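Local coordinates for uncharacterized protein (Bacteroides fragilis, PDB 3NNG) that is of unknown function but carries a calcium-binding F5/8 type C domain, a beta-sandwich fold that in many relatives binds carbohydrate, at residues 43-55 against 79-91. The protein carries 1 engineered substitution. Residues are numbered along the deposited sequence; the frame is centred on the assembly and turned at random.
Sequences IDGEINTTWFTWG and VTKQSAYGSGYNL. With CA (calcium ion), chain C.
In this F5/8 type C (discoidin-like) beta sandwich, the calcium-binding loop and strand 51-54 meet the 79-91 connection, where Ser83 OG donates to Ile47 O at 2.9 Å. That bond lies in the carbonyl plane on a lone pair; serine suits the place, a short side chain whose hydroxyl, at chi1 56°, is turned to the Ile47 carbonyl. A water donating to both Asn48 O and Ser83 O bridges the same backbones. The type I turn Glu46-Thr49 supplies Glu46 O, Thr49 O and Thr49 OG1 to the calcium, and Asp44 OD1, just before it, Leu41, Ala152 and Glu153 complete the site. Asp44 suits its place twice over, since OD1 also accepts from Glu46 N in an Asx turn while OD2 accepts from Thr49 OG1 at 2.6 Å. Beside the turn, Ile47 reaches with CD1 to Thr80 CB (3.7 Å), and its CG1 packs on Lys81 CE. Farther along, the small Ala84 lays its CB against Thr50 CG2 and over one face of the flat Phe52 ring, 4.2 Å from the centroid. Tyr85 meets that ring obliquely, planes at 48°, and Tyr89 CB touches its edge. Gln82, bent at chi2 (77°), has an amide that both accepts and donates within its own loop: OE1 takes Ala84 N and Tyr85 N, NE2 donates to Tyr85 O, and OE1 lies 3.6 Å from Phe52 CE1.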
# COMPACT_ATOMS: atom_id res chain seq x y z
N ILE A 43 -2.98 5.05 6.42
CA ILE A 43 -2.07 4.65 7.49
C ILE A 43 -2.46 5.21 8.87
O ILE A 43 -1.60 5.44 9.71
CB ILE A 43 -0.60 5.06 7.19
CG1 ILE A 43 -0.50 6.58 6.98
CG2 ILE A 43 -0.07 4.31 5.94
CD1 ILE A 43 0.89 7.13 7.26
N ASP A 44 -3.76 5.43 9.09
CA ASP A 44 -4.19 6.05 10.35
C ASP A 44 -4.75 5.06 11.37
O ASP A 44 -5.17 5.45 12.46
CB ASP A 44 -5.18 7.20 10.09
CG ASP A 44 -6.48 6.72 9.48
OD1 ASP A 44 -6.68 5.49 9.40
OD2 ASP A 44 -7.31 7.58 9.10
N GLY A 45 -4.75 3.78 11.02
CA GLY A 45 -5.19 2.73 11.92
C GLY A 45 -6.68 2.45 11.92
O GLY A 45 -7.15 1.61 12.69
N GLU A 46 -7.43 3.14 11.05
CA GLU A 46 -8.89 3.07 11.07
C GLU A 46 -9.47 2.43 9.79
O GLU A 46 -9.19 2.90 8.70
CB GLU A 46 -9.46 4.47 11.25
CG GLU A 46 -10.97 4.58 11.04
CD GLU A 46 -11.74 3.72 12.03
OE1 GLU A 46 -12.59 2.91 11.60
OE2 GLU A 46 -11.48 3.85 13.24
N ILE A 47 -10.29 1.40 9.92
CA ILE A 47 -10.80 0.72 8.73
C ILE A 47 -11.79 1.59 7.95
O ILE A 47 -11.94 1.47 6.73
CB ILE A 47 -11.43 -0.66 9.06
CG1 ILE A 47 -11.73 -1.44 7.78
CG2 ILE A 47 -12.69 -0.52 9.96
CD1 ILE A 47 -10.51 -2.11 7.14
N ASN A 48 -12.43 2.52 8.65
CA ASN A 48 -13.50 3.31 8.05
C ASN A 48 -13.05 4.59 7.37
O ASN A 48 -13.87 5.33 6.84
CB ASN A 48 -14.60 3.59 9.07
CG ASN A 48 -15.51 2.39 9.27
OD1 ASN A 48 -16.08 1.87 8.31
ND2 ASN A 48 -15.62 1.93 10.52
N THR A 49 -11.75 4.84 7.37
CA THR A 49 -11.21 5.93 6.56
C THR A 49 -10.33 5.30 5.50
O THR A 49 -9.63 4.33 5.77
CB THR A 49 -10.41 6.92 7.41
OG1 THR A 49 -9.31 6.23 8.01
CG2 THR A 49 -11.29 7.53 8.52
N THR A 50 -10.35 5.83 4.29
CA THR A 50 -9.64 5.14 3.24
C THR A 50 -9.02 6.10 2.25
O THR A 50 -9.53 7.21 2.02
CB THR A 50 -10.59 4.19 2.50
OG1 THR A 50 -9.86 3.45 1.51
CG2 THR A 50 -11.69 4.99 1.83
N TRP A 51 -7.89 5.68 1.68
CA TRP A 51 -7.38 6.28 0.46
C TRP A 51 -8.23 5.75 -0.70
O TRP A 51 -8.56 4.57 -0.75
CB TRP A 51 -5.90 5.91 0.25
CG TRP A 51 -5.39 6.34 -1.08
CD1 TRP A 51 -5.32 7.63 -1.55
CD2 TRP A 51 -4.88 5.51 -2.14
NE1 TRP A 51 -4.79 7.64 -2.82
CE2 TRP A 51 -4.52 6.36 -3.21
CE3 TRP A 51 -4.70 4.13 -2.28
CZ2 TRP A 51 -3.99 5.87 -4.41
CZ3 TRP A 51 -4.17 3.65 -3.48
CH2 TRP A 51 -3.82 4.52 -4.52
N PHE A 52 -8.60 6.63 -1.61
CA PHE A 52 -9.41 6.20 -2.74
C PHE A 52 -9.07 7.09 -3.91
O PHE A 52 -8.83 8.28 -3.73
CB PHE A 52 -10.91 6.27 -2.42
CG PHE A 52 -11.78 5.53 -3.41
CD1 PHE A 52 -11.85 4.14 -3.38
CD2 PHE A 52 -12.51 6.23 -4.36
CE1 PHE A 52 -12.66 3.44 -4.31
CE2 PHE A 52 -13.34 5.54 -5.28
CZ PHE A 52 -13.40 4.15 -5.26
N THR A 53 -9.03 6.52 -5.11
CA THR A 53 -8.57 7.29 -6.25
C THR A 53 -9.09 6.73 -7.57
O THR A 53 -9.79 5.72 -7.61
CB THR A 53 -7.04 7.27 -6.29
OG1 THR A 53 -6.55 8.12 -7.33
CG2 THR A 53 -6.56 5.85 -6.51
N TRP A 54 -8.74 7.42 -8.66
CA TRP A 54 -8.97 6.93 -10.01
C TRP A 54 -7.99 5.80 -10.31
O TRP A 54 -6.82 5.86 -9.91
CB TRP A 54 -8.72 8.05 -11.01
CG TRP A 54 -9.83 9.04 -11.08
CD1 TRP A 54 -10.95 8.96 -11.87
CD2 TRP A 54 -9.95 10.26 -10.35
NE1 TRP A 54 -11.75 10.05 -11.67
CE2 TRP A 54 -11.16 10.87 -10.74
CE3 TRP A 54 -9.14 10.91 -9.40
CZ2 TRP A 54 -11.59 12.09 -10.22
CZ3 TRP A 54 -9.57 12.12 -8.88
CH2 TRP A 54 -10.79 12.69 -9.28
N GLY A 55 -8.47 4.77 -11.02
CA GLY A 55 -7.65 3.67 -11.47
C GLY A 55 -6.80 4.07 -12.67
O GLY A 55 -6.92 5.19 -13.14
N VAL A 79 -2.73 -5.05 2.82
CA VAL A 79 -3.75 -4.07 2.49
C VAL A 79 -5.11 -4.62 2.91
O VAL A 79 -5.29 -5.83 3.04
CB VAL A 79 -3.71 -3.71 0.97
CG1 VAL A 79 -2.38 -3.06 0.62
CG2 VAL A 79 -3.93 -4.94 0.10
N THR A 80 -6.06 -3.72 3.15
CA THR A 80 -7.45 -4.09 3.46
C THR A 80 -8.36 -3.68 2.30
O THR A 80 -7.90 -3.15 1.29
CB THR A 80 -7.94 -3.37 4.73
OG1 THR A 80 -7.91 -1.95 4.52
CG2 THR A 80 -7.05 -3.72 5.95
N LYS A 81 -9.66 -3.94 2.44
CA LYS A 81 -10.63 -3.30 1.57
C LYS A 81 -10.43 -1.78 1.62
O LYS A 81 -9.84 -1.26 2.56
CB LYS A 81 -12.05 -3.62 2.04
CG LYS A 81 -12.33 -3.12 3.47
CD LYS A 81 -13.83 -3.20 3.76
CE LYS A 81 -14.13 -2.72 5.18
NZ LYS A 81 -15.58 -2.78 5.48
N GLN A 82 -10.93 -1.08 0.61
CA GLN A 82 -11.21 0.35 0.76
C GLN A 82 -12.64 0.45 1.28
O GLN A 82 -13.46 -0.45 1.04
CB GLN A 82 -11.07 1.11 -0.57
CG GLN A 82 -11.83 0.51 -1.75
CD GLN A 82 -13.33 0.81 -1.71
OE1 GLN A 82 -13.75 1.89 -1.29
NE2 GLN A 82 -14.14 -0.16 -2.15
N SER A 83 -12.95 1.53 1.98
CA SER A 83 -14.27 1.64 2.61
C SER A 83 -15.03 2.86 2.13
O SER A 83 -15.87 3.39 2.85
CB SER A 83 -14.14 1.67 4.13
OG SER A 83 -13.27 2.73 4.53
N ALA A 84 -14.74 3.32 0.92
CA ALA A 84 -15.40 4.50 0.36
C ALA A 84 -16.63 4.09 -0.43
O ALA A 84 -17.69 4.73 -0.34
CB ALA A 84 -14.43 5.26 -0.55
N TYR A 85 -16.48 3.02 -1.21
CA TYR A 85 -17.55 2.54 -2.08
C TYR A 85 -17.58 1.02 -2.14
O TYR A 85 -16.85 0.34 -1.42
CB TYR A 85 -17.39 3.13 -3.48
CG TYR A 85 -17.56 4.64 -3.54
CD1 TYR A 85 -18.84 5.21 -3.61
CD2 TYR A 85 -16.46 5.49 -3.53
CE1 TYR A 85 -19.00 6.58 -3.67
CE2 TYR A 85 -16.62 6.87 -3.59
CZ TYR A 85 -17.89 7.41 -3.67
OH TYR A 85 -18.05 8.77 -3.74
N GLY A 86 -18.43 0.48 -3.00
CA GLY A 86 -18.63 -0.96 -3.07
C GLY A 86 -17.37 -1.78 -3.27
O GLY A 86 -16.37 -1.31 -3.80
N SER A 87 -17.46 -3.04 -2.87
CA SER A 87 -16.32 -3.95 -2.81
C SER A 87 -15.73 -4.25 -4.18
O SER A 87 -14.62 -4.75 -4.29
CB SER A 87 -16.75 -5.26 -2.15
OG SER A 87 -17.59 -5.98 -3.04
N GLY A 88 -16.50 -3.97 -5.22
CA GLY A 88 -16.00 -4.09 -6.58
C GLY A 88 -14.84 -3.15 -6.86
O GLY A 88 -14.18 -3.28 -7.89
N TYR A 89 -14.58 -2.20 -5.96
CA TYR A 89 -13.41 -1.31 -6.09
C TYR A 89 -12.24 -1.65 -5.18
O TYR A 89 -11.22 -0.96 -5.19
CB TYR A 89 -13.82 0.15 -5.93
CG TYR A 89 -14.91 0.53 -6.91
CD1 TYR A 89 -14.68 0.49 -8.28
CD2 TYR A 89 -16.18 0.90 -6.47
CE1 TYR A 89 -15.67 0.81 -9.18
CE2 TYR A 89 -17.19 1.23 -7.38
CZ TYR A 89 -16.91 1.18 -8.73
OH TYR A 89 -17.87 1.50 -9.66
N ASN A 90 -12.36 -2.71 -4.38
CA ASN A 90 -11.22 -3.17 -3.61
C ASN A 90 -10.08 -3.57 -4.55
O ASN A 90 -10.32 -3.98 -5.68
CB ASN A 90 -11.59 -4.37 -2.73
CG ASN A 90 -12.57 -4.01 -1.63
OD1 ASN A 90 -13.20 -4.89 -1.05
ND2 ASN A 90 -12.70 -2.71 -1.33
N LEU A 91 -8.84 -3.44 -4.07
CA LEU A 91 -7.64 -3.73 -4.86
C LEU A 91 -7.59 -5.19 -5.26
O LEU A 91 -7.78 -6.08 -4.43
CB LEU A 91 -6.40 -3.42 -4.02
CG LEU A 91 -5.13 -2.80 -4.62
CD1 LEU A 91 -3.92 -3.27 -3.82
CD2 LEU A 91 -4.95 -3.05 -6.10
CA CA C . -7.68 4.15 7.39
O HOH W 1 -15.74 5.11 4.74